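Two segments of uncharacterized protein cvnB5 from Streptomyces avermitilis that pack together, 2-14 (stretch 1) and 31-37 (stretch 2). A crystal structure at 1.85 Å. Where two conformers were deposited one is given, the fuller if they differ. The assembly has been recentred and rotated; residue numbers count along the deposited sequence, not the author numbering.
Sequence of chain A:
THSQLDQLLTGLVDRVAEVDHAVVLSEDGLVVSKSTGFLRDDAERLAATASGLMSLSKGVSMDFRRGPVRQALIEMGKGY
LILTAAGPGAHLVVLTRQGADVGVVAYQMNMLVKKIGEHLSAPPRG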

# COMPACT_ATOMS: atom_id res chain seq x y z
N HIS A 2 11.34 13.21 6.70
CA HIS A 2 10.88 12.02 5.91
C HIS A 2 11.81 10.83 6.09
O HIS A 2 13.00 10.91 5.81
CB HIS A 2 10.73 12.38 4.43
CG HIS A 2 9.62 13.34 4.15
ND1 HIS A 2 8.30 13.04 4.39
CD2 HIS A 2 9.64 14.60 3.65
CE1 HIS A 2 7.54 14.08 4.05
NE2 HIS A 2 8.33 15.04 3.60
N SER A 3 11.25 9.72 6.56
CA SER A 3 12.03 8.54 6.90
C SER A 3 12.41 7.80 5.63
O SER A 3 11.87 8.08 4.55
CB SER A 3 11.22 7.62 7.81
OG SER A 3 10.09 7.12 7.11
N GLN A 4 13.34 6.85 5.74
CA GLN A 4 13.74 6.04 4.60
C GLN A 4 12.56 5.27 4.00
O GLN A 4 12.45 5.14 2.78
CB GLN A 4 14.86 5.05 4.99
N LEU A 5 11.68 4.77 4.87
CA LEU A 5 10.49 4.05 4.42
C LEU A 5 9.55 4.97 3.64
O LEU A 5 9.03 4.57 2.60
CB LEU A 5 9.74 3.43 5.61
CG LEU A 5 9.26 1.97 5.57
CD1 LEU A 5 8.12 1.73 6.59
CD2 LEU A 5 8.88 1.50 4.20
N ASP A 6 9.36 6.19 4.13
CA ASP A 6 8.52 7.19 3.43
C ASP A 6 9.04 7.41 2.01
O ASP A 6 8.26 7.51 1.07
CB ASP A 6 8.51 8.54 4.15
CG ASP A 6 7.84 8.48 5.51
OD1 ASP A 6 6.96 7.61 5.75
OD2 ASP A 6 8.18 9.35 6.34
N GLN A 7 10.36 7.52 1.88
CA GLN A 7 11.02 7.74 0.58
C GLN A 7 10.88 6.54 -0.35
O GLN A 7 10.61 6.70 -1.54
CB GLN A 7 12.49 8.12 0.76
CG GLN A 7 12.67 9.49 1.41
CD GLN A 7 14.12 9.96 1.43
OE1 GLN A 7 15.05 9.21 1.10
NE2 GLN A 7 14.32 11.21 1.82
N LEU A 8 11.04 5.34 0.21
CA LEU A 8 10.76 4.10 -0.53
C LEU A 8 9.33 4.03 -1.08
O LEU A 8 9.12 3.68 -2.25
CB LEU A 8 11.07 2.86 0.31
CG LEU A 8 12.52 2.39 0.38
CD1 LEU A 8 12.60 1.13 1.21
CD2 LEU A 8 13.12 2.16 -1.02
N LEU A 9 8.35 4.35 -0.21
CA LEU A 9 6.94 4.34 -0.59
C LEU A 9 6.65 5.42 -1.63
O LEU A 9 5.93 5.18 -2.60
CB LEU A 9 6.04 4.56 0.63
CG LEU A 9 6.00 3.46 1.70
CD1 LEU A 9 5.13 3.90 2.85
CD2 LEU A 9 5.48 2.16 1.11
N THR A 10 7.22 6.61 -1.43
CA THR A 10 7.03 7.72 -2.38
C THR A 10 7.67 7.34 -3.72
O THR A 10 7.12 7.62 -4.79
CB THR A 10 7.59 9.05 -1.82
OG1 THR A 10 7.09 9.25 -0.50
CG2 THR A 10 7.20 10.26 -2.71
N GLY A 11 8.81 6.65 -3.64
CA GLY A 11 9.54 6.16 -4.81
C GLY A 11 8.73 5.16 -5.61
O GLY A 11 8.68 5.26 -6.84
N LEU A 12 8.10 4.21 -4.92
CA LEU A 12 7.18 3.28 -5.59
C LEU A 12 6.09 4.03 -6.36
O LEU A 12 5.83 3.74 -7.52
CB LEU A 12 6.54 2.33 -4.57
CG LEU A 12 5.45 1.40 -5.10
CD1 LEU A 12 6.07 0.28 -5.91
CD2 LEU A 12 4.60 0.84 -3.95
N VAL A 13 5.45 4.99 -5.69
CA VAL A 13 4.34 5.74 -6.31
C VAL A 13 4.84 6.54 -7.52
O VAL A 13 4.16 6.61 -8.56
CB VAL A 13 3.66 6.69 -5.29
CG1 VAL A 13 2.74 7.70 -5.99
CG2 VAL A 13 2.91 5.90 -4.24
N ASP A 14 6.02 7.14 -7.39
CA ASP A 14 6.61 7.96 -8.46
C ASP A 14 7.01 7.16 -9.69
O ASP A 14 6.73 7.57 -10.81
CB ASP A 14 7.79 8.80 -7.93
CG ASP A 14 7.34 10.13 -7.30
OD1 ASP A 14 6.14 10.27 -6.97
OD2 ASP A 14 8.19 11.04 -7.12
N VAL A 31 -0.86 3.95 10.94
CA VAL A 31 -0.04 4.28 9.76
C VAL A 31 1.40 4.49 10.23
O VAL A 31 1.67 5.42 10.99
CB VAL A 31 -0.56 5.55 9.05
CG1 VAL A 31 0.28 5.84 7.80
CG2 VAL A 31 -2.02 5.39 8.69
N VAL A 32 2.31 3.60 9.81
CA VAL A 32 3.73 3.68 10.17
C VAL A 32 4.47 4.55 9.14
O VAL A 32 5.47 5.18 9.45
CB VAL A 32 4.37 2.26 10.21
CG1 VAL A 32 5.90 2.31 10.42
CG2 VAL A 32 3.71 1.41 11.30
N SER A 33 3.96 4.57 7.92
CA SER A 33 4.62 5.26 6.82
C SER A 33 3.62 5.43 5.70
O SER A 33 2.71 4.60 5.55
CB SER A 33 5.78 4.40 6.33
OG SER A 33 6.54 5.07 5.35
N LYS A 34 3.77 6.50 4.93
CA LYS A 34 2.93 6.72 3.74
C LYS A 34 3.69 7.45 2.64
O LYS A 34 4.66 8.15 2.92
CB LYS A 34 1.65 7.50 4.11
CG LYS A 34 1.91 8.93 4.58
CD LYS A 34 0.67 9.60 5.11
CE LYS A 34 1.03 10.94 5.77
NZ LYS A 34 1.32 12.00 4.75
N SER A 35 3.26 7.27 1.39
CA SER A 35 3.79 8.08 0.29
C SER A 35 3.48 9.57 0.54
O SER A 35 2.38 9.91 0.97
CB SER A 35 3.27 7.61 -1.07
OG SER A 35 1.90 7.27 -1.03
N THR A 36 4.45 10.44 0.27
CA THR A 36 4.42 11.82 0.80
C THR A 36 3.31 12.76 0.23
O THR A 36 2.96 13.83 0.89
CB THR A 36 5.82 12.50 0.75
OG1 THR A 36 6.20 12.77 -0.61
CG2 THR A 36 6.86 11.62 1.42
N GLY A 37 2.77 12.36 -0.97
CA GLY A 37 1.63 13.11 -1.54
C GLY A 37 0.26 12.53 -1.20
O GLY A 37 -0.74 12.85 -1.86
O HOH W 1 8.57 5.90 8.69

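The helix that begins at Gln4 packs against the strand 31-34 and the turn that follows it, with an angle of 51° between their N-to-C directions and 467 Å² of surface buried over both sides. Ahead of the helix, His2 contributes an exposed contact at the margin, its ND1 lying 3.6 Å from Thr36 CG2. Ser3 then caps the helix: Ser3 OG accepts from Asp6 N at 3.2 Å, satisfying a first-turn amide that has no preceding helical carbonyl to bond. Ser3 OG also lies 2.5 Å from the oxygen of water 1, which donates to Val32 O at 3.3 Å, so the cap is also linked to the strand through solvent.

Leu5 points toward the strand and supplies apolar cover, with Leu5 CD1 3.6 Å from Ser33 CB and 4.5 Å from Val32 CG1. Its chi1 of -133° lies between the usual wells.

Asp6 is the polar centre of the contact. Its CA-to-CB bond runs sideways, but the m rotamer brings the carboxylate nearer to the strand, where Ser33 OG donates to Asp6 OD1 at 2.6 Å. Lys34 N adds a weak hydrogen bond to Asp6 OD1 at 3.5 Å. The other oxygen, Asp6 OD2, accepts from Ser3 N at 3.1 Å, so one carboxylate ties the helix start to the strand. A short acidic side chain suits this place, since it can accept from both segments at once. Ser33 is buried and directed toward the helix, and Asp6 CA lies 5.5 Å from Ser33 CA.

One turn on, the buried Leu9 packs against the same part of the strand; Leu9 CD1 sits 3.1 Å from Ser33 OG and 3.6 Å from Lys34 N. Lys34 itself directs its CA-to-CB bond away from the helix, leaving its backbone to make the contact.

At Thr10 the two backbones come closer still, with Thr10 CA 4.2 Å from Ser35 CA. Thr10 OG1 donates to Asp6 O at 2.6 Å within the helix and accepts from Thr36 N at 3.0 Å, a pairing for which a hydroxyl is well suited because it can give and receive. The methyl Thr36 CG2 also closes on this oxygen, 3.1 Å from Thr10 OG1, and Thr36 has the largest area covered in either stretch.

Val13 ends the contact, pointing toward stretch 2 and placing Val13 CG2 3.6 Å from Ser35 CB. The hydroxyl of buried Ser35 is hydrogen-bonded elsewhere in the structure.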